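Local coordinates for protein putative TetR-family transcriptional regulator (Syntrophomonas wolfei subsp. wolfei, PDB 3LWJ) that probably binds DNA through an N-terminal helix-turn-helix and regulates transcription, as members of the TetR family do, at residues D66-I71 and D129-F134; D58-L63 and Q122-F127; T92-M97 and E181-V186. All coordinates share one frame; numbering follows the deposited sequence.

Contact 1 (D66-I71 and D129-F134); sequences DFAKQI and DRLLEF
R130 NH1 lies 3.7 Å from A68 CB and gives a weak hydrogen bond to the carbonyl oxygen of E65, the residue just before D66-I71. That reach spans two nearly parallel helices of the all-helical TetR fold: helix 56-79, which in this family leads from the DNA-binding domain into the regulatory domain, and helix 118-144. The axes of 66-71 and 129-134 come within 10.3 Å and differ by 18° in direction. R130 suits the more open flank of this interface because its extended aliphatic chain can lie along the apolar A68 while the guanidinium reaches polar atoms at the flank. CG is anti to the backbone N (chi1 -176°), which starts the chain toward helix 56-79. CD passes A68 CB at 3.8 Å, and the guanidinium then turns one face to A68 CB and K69 N, while NH2 meets K69 CA and CB. The K69 and R130 side chains lie side by side and point the same way, yet K69 NZ and R130 NH2 stay 6.9 Å apart, which should ease the repulsion of like charges. An alanine in place of R130 would probably leave the E65 carbonyl without this weak bond and open a gap beside the A68 methyl. A68, with a lone methyl, leaves room for the guanidinium to lie over it. Beneath this polar flank the contact is apolar, and L131 also packs on L161 of helix 153-173. I71 and L131 side chains cross at about a right angle, with L131 CD2 at 3.9 Å from I71 CG2 and 4.1 Å from I71 CD1.

Contact 2 (D58-L63 and Q122-F127); sequences DILKNL and QCLKQF
K61 lays its side chain against C123, and these two residues have the nearest CA atoms across the contact, 5.7 Å apart. From CB, the first torsion sets CG anti to the carbonyl carbon (chi1 -75°), and CG rests on C123 SG at 3.7 Å, with C123 CB a little farther off. CD goes on past the end of Q126. A bend at chi3 (-143°) then brings CE back to within 4.1 Å of C123 SG. A second bend at chi4 puts NZ near the Q126 amide, whose orientation in the model is doubtful, and 3.2 Å from a water that accepts its hydrogen bond. A lysine fits such a border: its methylenes cover a buried thiol while its ammonium stays with water and polar groups. The two helices, 56-79 and 118-144, are nearly parallel here (17°), and the first of them joins the TetR-type DNA-binding domain to the rest of the chain; on its other flank I59 and L63 pack on L18 of helix 10-28. The axes of 58-63 and 122-127 approach to 9.5 Å, a spacing consistent with the short C123 side chain. L60 takes the buried side of the contact, where an apolar leucine suits the setting: its CD2 meets C123 CB at 4.0 Å. The approach of L124 CD1 to the same methyl is less certain, since L124 is modelled in two conformers.

Contact 3 (T92-M97 and E181-V186); sequences TKRLTM and EMIEMV. With EDO (1,2-ethanediol), chain B.
This is an apolar, roughly antiparallel helix-helix contact in the regulatory part of the TetR fold, where segments 92-97 of helix 85-102 and 181-186 of helix 179-195 run at 151° with axes approaching to 9.7 Å. M97, a selenomethionine in this crystal as is M182, is its centre. Its CB sits 4.1 Å from I183 CG1, and its CG meets V186 CG2 as the two side chains reach toward each other tip to tip. A nearly eclipsed chi2 of -15° sets SE, and the bend at chi3 then directs the terminal methyl CE to M182 SE, 3.5 Å away, the two chains crossing at a slant. Long unbranched methionines can fold to fit such a junction, whereas beta-branched I183 and V186 offer firm surfaces. K93 contributes only its base: CB touches V186 CG1 at 4.1 Å, while the bent chain carries NZ away to T92 OG1 (2.9 Å), to the F89 carbonyl and, weakly, to a 1,2-ethanediol. R94, salt-bridged to E91, brings NH1 no closer than 4.4 Å to I183 CG2. Helix 153-173 closes one side, its S167 touching M97, M182 and V186, while T92 and T96 turn to I75 of helix 56-79.

Contacts 1 and 2 are successive levels of one interface, both made by helices 56-79 and 118-144, with centres about 11 Å apart. The ring of F127 joins them: its CZ lies 3.7 Å from F67 CD2. Contact 3 takes its first segment from helix 85-102, which follows helix 56-79 in the chain; its centre is about 16 Å from that of contact 1, and the two touch where I71 CG2 meets T96 OG1 at 4.1 Å. Contacts 2 and 3 lie on opposite sides of the chain's centre, about 8 Å apart at their nearest atoms. The ethanediol beside K93, probably from the crystallisation liquor, is also hydrogen-bonded to N138 on helix 118-144, which gives one segment to each of contacts 1 and 2.

Contact 1 (D66-I71 and D129-F134)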
loop_
_atom_site.group_PDB
_atom_site.type_symbol
_atom_site.label_atom_id
_atom_site.label_comp_id
_atom_site.label_asym_id
_atom_site.label_seq_id
_atom_site.Cartn_x
_atom_site.Cartn_y
_atom_site.Cartn_z
ATOM N N ASP A 66 13.426 13.881 7.191
ATOM C CA ASP A 66 14.539 14.088 6.277
ATOM C C ASP A 66 14.185 13.530 4.907
ATOM O O ASP A 66 14.493 14.131 3.901
ATOM C CB ASP A 66 15.763 13.374 6.812
ATOM C CG ASP A 66 16.383 14.097 8.029
ATOM O OD1 ASP A 66 15.810 15.113 8.468
ATOM O OD2 ASP A 66 17.425 13.649 8.558
ATOM N N PHE A 67 13.520 12.379 4.897
ATOM C CA PHE A 67 13.137 11.681 3.665
ATOM C C PHE A 67 12.131 12.511 2.866
ATOM O O PHE A 67 12.319 12.755 1.678
ATOM C CB PHE A 67 12.548 10.331 4.068
ATOM C CG PHE A 67 12.536 9.242 3.001
ATOM C CD1 PHE A 67 13.354 9.267 1.864
ATOM C CD2 PHE A 67 11.717 8.133 3.206
ATOM C CE1 PHE A 67 13.327 8.217 0.954
ATOM C CE2 PHE A 67 11.689 7.080 2.303
ATOM C CZ PHE A 67 12.507 7.120 1.170
ATOM N N ALA A 68 11.059 12.942 3.527
ATOM C CA ALA A 68 10.045 13.818 2.896
ATOM C C ALA A 68 10.709 15.075 2.354
ATOM O O ALA A 68 10.394 15.539 1.274
ATOM C CB ALA A 68 8.926 14.213 3.919
ATOM N N LYS A 69 11.617 15.625 3.138
ATOM C CA LYS A 69 12.281 16.841 2.795
ATOM C C LYS A 69 13.114 16.675 1.517
ATOM O O LYS A 69 13.146 17.567 0.666
ATOM C CB LYS A 69 13.166 17.299 3.956
ATOM C CG LYS A 69 13.747 18.665 3.720
ATOM C CD LYS A 69 14.656 19.135 4.832
ATOM C CE LYS A 69 15.136 20.546 4.502
ATOM N NZ LYS A 69 16.202 20.977 5.416
ATOM N N GLN A 70 13.795 15.548 1.398
ATOM C CA GLN A 70 14.609 15.265 0.207
ATOM C C GLN A 70 13.747 15.038 -1.068
ATOM O O GLN A 70 14.078 15.539 -2.154
ATOM C CB GLN A 70 15.510 14.067 0.490
ATOM C CG GLN A 70 16.558 13.736 -0.577
ATOM C CD GLN A 70 17.234 12.389 -0.298
ATOM O OE1 GLN A 70 17.109 11.841 0.810
ATOM N NE2 GLN A 70 17.924 11.839 -1.306
ATOM N N ILE A 71 12.631 14.313 -0.916
ATOM C CA ILE A 71 11.644 14.125 -1.994
ATOM C C ILE A 71 11.088 15.495 -2.462
ATOM O O ILE A 71 11.125 15.825 -3.655
ATOM C CB ILE A 71 10.460 13.190 -1.526
ATOM C CG1 ILE A 71 10.968 11.763 -1.220
ATOM C CG2 ILE A 71 9.334 13.137 -2.567
ATOM C CD1 ILE A 71 9.916 10.853 -0.561
ATOM N N ASP A 129 1.062 12.189 5.068
ATOM C CA ASP A 129 0.210 13.405 4.995
ATOM C C ASP A 129 0.990 14.550 4.374
ATOM O O ASP A 129 0.435 15.363 3.595
ATOM C CB ASP A 129 -0.304 13.835 6.395
ATOM C CG ASP A 129 -1.490 13.005 6.889
ATOM O OD1 ASP A 129 -2.026 12.133 6.137
ATOM O OD2 ASP A 129 -1.900 13.228 8.054
ATOM N N ARG A 130 2.275 14.620 4.699
ATOM C CA ARG A 130 3.136 15.682 4.162
ATOM C C ARG A 130 3.314 15.556 2.651
ATOM O O ARG A 130 3.176 16.547 1.919
ATOM C CB ARG A 130 4.510 15.639 4.824
ATOM C CG ARG A 130 5.449 16.769 4.399
ATOM C CD ARG A 130 6.610 16.865 5.345
ATOM N NE ARG A 130 7.650 17.783 4.881
ATOM C CZ ARG A 130 8.873 17.819 5.394
ATOM N NH1 ARG A 130 9.222 16.989 6.384
ATOM N NH2 ARG A 130 9.755 18.676 4.915
ATOM N N LEU A 131 3.614 14.339 2.200
ATOM C CA LEU A 131 3.692 14.046 0.778
ATOM C C LEU A 131 2.328 14.281 0.091
ATOM O O LEU A 131 2.260 14.924 -0.954
ATOM C CB LEU A 131 4.168 12.611 0.558
ATOM C CG LEU A 131 5.602 12.278 0.950
ATOM C CD1 LEU A 131 5.818 10.844 0.599
ATOM C CD2 LEU A 131 6.685 13.223 0.309
ATOM N N LEU A 132 1.248 13.784 0.691
ATOM C CA LEU A 132 -0.085 13.974 0.122
ATOM C C LEU A 132 -0.471 15.446 -0.075
ATOM O O LEU A 132 -1.007 15.815 -1.147
ATOM C CB LEU A 132 -1.168 13.256 0.948
ATOM C CG LEU A 132 -1.127 11.725 0.835
ATOM C CD1 LEU A 132 -1.887 11.077 2.036
ATOM C CD2 LEU A 132 -1.685 11.257 -0.511
ATOM N N GLU A 133 -0.183 16.285 0.924
ATOM C CA GLU A 133 -0.433 17.713 0.837
ATOM C C GLU A 133 0.402 18.333 -0.278
ATOM O O GLU A 133 -0.107 19.075 -1.096
ATOM C CB GLU A 133 -0.151 18.428 2.180
ATOM C CG GLU A 133 -1.253 18.257 3.262
ATOM N N PHE A 134 1.687 18.017 -0.343
ATOM C CA PHE A 134 2.500 18.498 -1.464
ATOM C C PHE A 134 1.933 18.069 -2.823
ATOM O O PHE A 134 1.816 18.875 -3.735
ATOM C CB PHE A 134 3.934 17.973 -1.340
ATOM C CG PHE A 134 4.880 18.571 -2.329
ATOM C CD1 PHE A 134 5.089 19.955 -2.360
ATOM C CD2 PHE A 134 5.554 17.764 -3.253
ATOM C CE1 PHE A 134 5.974 20.526 -3.276
ATOM C CE2 PHE A 134 6.411 18.318 -4.179
ATOM C CZ PHE A 134 6.636 19.698 -4.198
#

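Contact 2 (D58-L63 and Q122-F127)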
loop_
_atom_site.group_PDB
_atom_site.type_symbol
_atom_site.label_atom_id
_atom_site.label_comp_id
_atom_site.label_asym_id
_atom_site.label_seq_id
_atom_site.Cartn_x
_atom_site.Cartn_y
_atom_site.Cartn_z
ATOM N N ASP A 58 10.827 8.790 18.024
ATOM C CA ASP A 58 11.421 10.084 17.713
ATOM C C ASP A 58 12.451 9.899 16.599
ATOM O O ASP A 58 12.590 10.756 15.733
ATOM C CB ASP A 58 12.062 10.715 18.959
ATOM C CG ASP A 58 11.027 11.293 19.924
ATOM O OD1 ASP A 58 10.074 11.954 19.460
ATOM O OD2 ASP A 58 11.171 11.102 21.146
ATOM N N ILE A 59 13.166 8.771 16.620
ATOM C CA ILE A 59 14.187 8.520 15.591
ATOM C C ILE A 59 13.518 8.278 14.224
ATOM O O ILE A 59 13.884 8.912 13.228
ATOM C CB ILE A 59 15.163 7.381 15.977
ATOM C CG1 ILE A 59 16.122 7.878 17.067
ATOM C CG2 ILE A 59 15.971 6.939 14.770
ATOM C CD1 ILE A 59 16.803 6.807 17.838
ATOM N N LEU A 60 12.491 7.427 14.214
ATOM C CA LEU A 60 11.725 7.135 13.019
ATOM C C LEU A 60 11.129 8.430 12.448
ATOM O O LEU A 60 11.264 8.655 11.255
ATOM C CB LEU A 60 10.641 6.063 13.313
ATOM C CG LEU A 60 9.802 5.557 12.126
ATOM C CD1 LEU A 60 10.690 4.895 11.100
ATOM C CD2 LEU A 60 8.645 4.612 12.509
ATOM N N LYS A 61 10.497 9.288 13.274
ATOM C CA LYS A 61 9.941 10.572 12.752
ATOM C C LYS A 61 11.020 11.416 12.073
ATOM O O LYS A 61 10.776 12.049 11.039
ATOM C CB LYS A 61 9.253 11.451 13.839
ATOM C CG LYS A 61 7.852 10.968 14.325
ATOM C CD LYS A 61 7.180 11.951 15.354
ATOM C CE LYS A 61 6.373 11.233 16.497
ATOM N NZ LYS A 61 4.858 11.011 16.304
ATOM N N ASN A 62 12.193 11.457 12.697
ATOM C CA ASN A 62 13.308 12.244 12.187
ATOM C C ASN A 62 13.869 11.656 10.866
ATOM O O ASN A 62 14.173 12.398 9.941
ATOM C CB ASN A 62 14.389 12.425 13.265
ATOM C CG ASN A 62 14.049 13.548 14.282
ATOM O OD1 ASN A 62 14.606 14.632 14.209
ATOM N ND2 ASN A 62 13.127 13.282 15.216
ATOM N N LEU A 63 13.991 10.337 10.778
ATOM C CA LEU A 63 14.375 9.669 9.521
ATOM C C LEU A 63 13.382 10.005 8.401
ATOM O O LEU A 63 13.781 10.316 7.300
ATOM C CB LEU A 63 14.431 8.148 9.713
ATOM C CG LEU A 63 15.617 7.604 10.506
ATOM C CD1 LEU A 63 15.351 6.179 10.954
ATOM C CD2 LEU A 63 16.896 7.695 9.695
ATOM N N GLN A 122 1.163 6.284 13.380
ATOM C CA GLN A 122 1.110 7.743 13.584
ATOM C C GLN A 122 2.336 8.394 12.909
ATOM O O GLN A 122 2.224 9.426 12.293
ATOM C CB GLN A 122 1.045 8.122 15.093
ATOM C CG GLN A 122 -0.333 7.887 15.815
ATOM C CD GLN A 122 -0.296 8.006 17.372
ATOM O OE1 GLN A 122 -1.337 7.887 18.033
ATOM N NE2 GLN A 122 0.891 8.250 17.945
ATOM N N CYS A 123 3.524 7.796 13.067
ATOM C CA CYS A 123 4.729 8.363 12.431
ATOM C C CYS A 123 4.617 8.307 10.906
ATOM O O CYS A 123 4.929 9.262 10.208
ATOM C CB CYS A 123 5.985 7.601 12.814
ATOM S SG CYS A 123 6.399 7.610 14.561
ATOM N N LEU A 124 4.191 7.170 10.367
ATOM C CA LEU A 124 4.093 7.059 8.916
ATOM C C LEU A 124 3.033 8.031 8.426
ATOM O O LEU A 124 3.159 8.533 7.337
ATOM C CB LEU A 124 3.826 5.625 8.456
ATOM C CG LEU A 124 5.106 4.815 8.150
ATOM C CD1 LEU A 124 6.009 4.613 9.405
ATOM C CD2 LEU A 124 4.752 3.479 7.541
ATOM N N LYS A 125 2.020 8.318 9.264
ATOM C CA LYS A 125 0.908 9.198 8.857
ATOM C C LYS A 125 1.389 10.620 8.658
ATOM O O LYS A 125 0.984 11.284 7.720
ATOM C CB LYS A 125 -0.290 9.155 9.831
ATOM C CG LYS A 125 -1.544 9.861 9.255
ATOM C CD LYS A 125 -2.776 9.803 10.210
ATOM C CE LYS A 125 -3.923 10.622 9.672
ATOM N NZ LYS A 125 -3.603 12.093 9.617
ATOM N N GLN A 126 2.313 11.057 9.500
ATOM C CA GLN A 126 2.861 12.396 9.352
ATOM C C GLN A 126 3.692 12.530 8.075
ATOM O O GLN A 126 3.591 13.516 7.361
ATOM C CB GLN A 126 3.653 12.786 10.615
ATOM C CG GLN A 126 2.747 12.806 11.822
ATOM C CD GLN A 126 3.431 13.216 13.112
ATOM O OE1 GLN A 126 4.391 13.999 13.103
ATOM N NE2 GLN A 126 2.922 12.695 14.244
ATOM N N PHE A 127 4.505 11.523 7.801
ATOM C CA PHE A 127 5.288 11.439 6.573
ATOM C C PHE A 127 4.355 11.433 5.326
ATOM O O PHE A 127 4.429 12.304 4.458
ATOM C CB PHE A 127 6.167 10.188 6.662
ATOM C CG PHE A 127 6.850 9.837 5.392
ATOM C CD1 PHE A 127 7.890 10.617 4.925
ATOM C CD2 PHE A 127 6.464 8.726 4.667
ATOM C CE1 PHE A 127 8.529 10.319 3.752
ATOM C CE2 PHE A 127 7.106 8.417 3.472
ATOM C CZ PHE A 127 8.148 9.211 3.022
HETATM O O HOH W 1 4.195 8.011 17.257
#

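Contact 3 (T92-M97 and E181-V186)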
loop_
_atom_site.group_PDB
_atom_site.type_symbol
_atom_site.label_atom_id
_atom_site.label_comp_id
_atom_site.label_asym_id
_atom_site.label_seq_id
_atom_site.Cartn_x
_atom_site.Cartn_y
_atom_site.Cartn_z
ATOM N N THR A 92 8.515 13.872 -12.288
ATOM C CA THR A 92 8.592 13.938 -10.828
ATOM C C THR A 92 8.403 12.534 -10.188
ATOM O O THR A 92 8.931 12.271 -9.127
ATOM C CB THR A 92 7.628 14.943 -10.183
ATOM O OG1 THR A 92 6.282 14.781 -10.693
ATOM C CG2 THR A 92 8.120 16.390 -10.436
ATOM N N LYS A 93 7.682 11.651 -10.869
ATOM C CA LYS A 93 7.455 10.303 -10.322
ATOM C C LYS A 93 8.766 9.526 -10.426
ATOM O O LYS A 93 9.207 8.923 -9.464
ATOM C CB LYS A 93 6.308 9.616 -11.048
ATOM C CG LYS A 93 5.010 10.397 -11.096
ATOM C CD LYS A 93 4.543 10.870 -9.745
ATOM C CE LYS A 93 3.410 11.845 -9.908
ATOM N NZ LYS A 93 3.847 13.217 -10.328
ATOM N N ARG A 94 9.454 9.633 -11.559
ATOM C CA ARG A 94 10.785 9.052 -11.643
ATOM C C ARG A 94 11.739 9.609 -10.570
ATOM O O ARG A 94 12.396 8.836 -9.859
ATOM C CB ARG A 94 11.377 9.199 -13.037
ATOM C CG ARG A 94 12.833 8.876 -13.069
ATOM C CD ARG A 94 13.358 8.391 -14.428
ATOM N NE ARG A 94 12.753 9.020 -15.595
ATOM C CZ ARG A 94 12.438 8.372 -16.711
ATOM N NH1 ARG A 94 12.659 7.062 -16.796
ATOM N NH2 ARG A 94 11.907 9.032 -17.751
ATOM N N LEU A 95 11.812 10.935 -10.441
ATOM C CA LEU A 95 12.597 11.532 -9.356
ATOM C C LEU A 95 12.277 10.942 -8.016
ATOM O O LEU A 95 13.196 10.637 -7.260
ATOM C CB LEU A 95 12.382 13.050 -9.212
ATOM C CG LEU A 95 13.202 13.943 -10.091
ATOM C CD1 LEU A 95 12.857 15.399 -9.783
ATOM C CD2 LEU A 95 14.702 13.639 -9.930
ATOM N N THR A 96 10.984 10.826 -7.685
ATOM C CA THR A 96 10.610 10.328 -6.375
ATOM C C THR A 96 11.118 8.911 -6.230
ATOM O O THR A 96 11.680 8.557 -5.198
ATOM C CB THR A 96 9.081 10.330 -6.144
ATOM O OG1 THR A 96 8.578 11.659 -6.271
ATOM C CG2 THR A 96 8.760 9.764 -4.781
HETATM N N MSE A 97 10.917 8.107 -7.267
HETATM C CA MSE A 97 11.300 6.682 -7.210
HETATM C C MSE A 97 12.842 6.604 -7.025
HETATM O O MSE A 97 13.361 5.713 -6.319
HETATM C CB MSE A 97 10.841 5.874 -8.465
HETATM C CG MSE A 97 9.282 5.366 -8.603
HETATM SE SE MSE A 97 8.339 5.463 -6.898
HETATM C CE MSE A 97 8.468 3.602 -6.337
ATOM N N GLU A 181 11.804 -2.191 -13.527
ATOM C CA GLU A 181 10.408 -2.565 -13.658
ATOM C C GLU A 181 9.520 -1.714 -12.771
ATOM O O GLU A 181 8.425 -1.373 -13.168
ATOM C CB GLU A 181 10.226 -4.046 -13.328
ATOM C CG GLU A 181 10.757 -4.942 -14.423
ATOM C CD GLU A 181 10.861 -6.397 -14.004
ATOM O OE1 GLU A 181 10.872 -6.730 -12.789
ATOM O OE2 GLU A 181 10.912 -7.222 -14.912
HETATM N N MSE A 182 10.004 -1.341 -11.586
HETATM C CA MSE A 182 9.230 -0.518 -10.665
HETATM C C MSE A 182 9.086 0.877 -11.207
HETATM O O MSE A 182 8.009 1.454 -11.202
HETATM C CB MSE A 182 9.916 -0.451 -9.312
HETATM C CG MSE A 182 9.419 0.635 -8.373
HETATM SE SE MSE A 182 10.576 0.854 -6.777
HETATM C CE MSE A 182 12.136 1.668 -7.601
ATOM N N ILE A 183 10.192 1.417 -11.706
ATOM C CA ILE A 183 10.178 2.755 -12.262
ATOM C C ILE A 183 9.234 2.761 -13.481
ATOM O O ILE A 183 8.316 3.609 -13.550
ATOM C CB ILE A 183 11.606 3.244 -12.601
ATOM C CG1 ILE A 183 12.406 3.426 -11.302
ATOM C CG2 ILE A 183 11.562 4.543 -13.405
ATOM C CD1 ILE A 183 13.949 3.647 -11.529
ATOM N N GLU A 184 9.391 1.773 -14.377
ATOM C CA GLU A 184 8.552 1.694 -15.607
ATOM C C GLU A 184 7.062 1.605 -15.273
ATOM O O GLU A 184 6.251 2.295 -15.874
ATOM C CB GLU A 184 8.960 0.515 -16.511
ATOM C CG GLU A 184 7.998 0.247 -17.682
HETATM N N MSE A 185 6.715 0.761 -14.305
HETATM C CA MSE A 185 5.315 0.600 -13.911
HETATM C C MSE A 185 4.730 1.924 -13.481
HETATM O O MSE A 185 3.621 2.291 -13.879
HETATM C CB MSE A 185 5.221 -0.382 -12.737
HETATM C CG MSE A 185 3.809 -0.554 -12.139
HETATM SE SE MSE A 185 3.890 -1.720 -10.620
HETATM C CE MSE A 185 4.317 -3.313 -11.602
ATOM N N VAL A 186 5.455 2.604 -12.597
ATOM C CA VAL A 186 4.971 3.816 -12.031
ATOM C C VAL A 186 4.796 4.870 -13.125
ATOM O O VAL A 186 3.783 5.546 -13.172
ATOM C CB VAL A 186 5.870 4.283 -10.890
ATOM C CG1 VAL A 186 5.542 5.669 -10.513
ATOM C CG2 VAL A 186 5.762 3.337 -9.625
HETATM C C1 EDO B . 2.704 16.102 -7.199
HETATM O O1 EDO B . 4.088 16.522 -7.323
HETATM C C2 EDO B . 2.140 15.037 -8.146
HETATM O O2 EDO B . 2.106 15.405 -9.538
#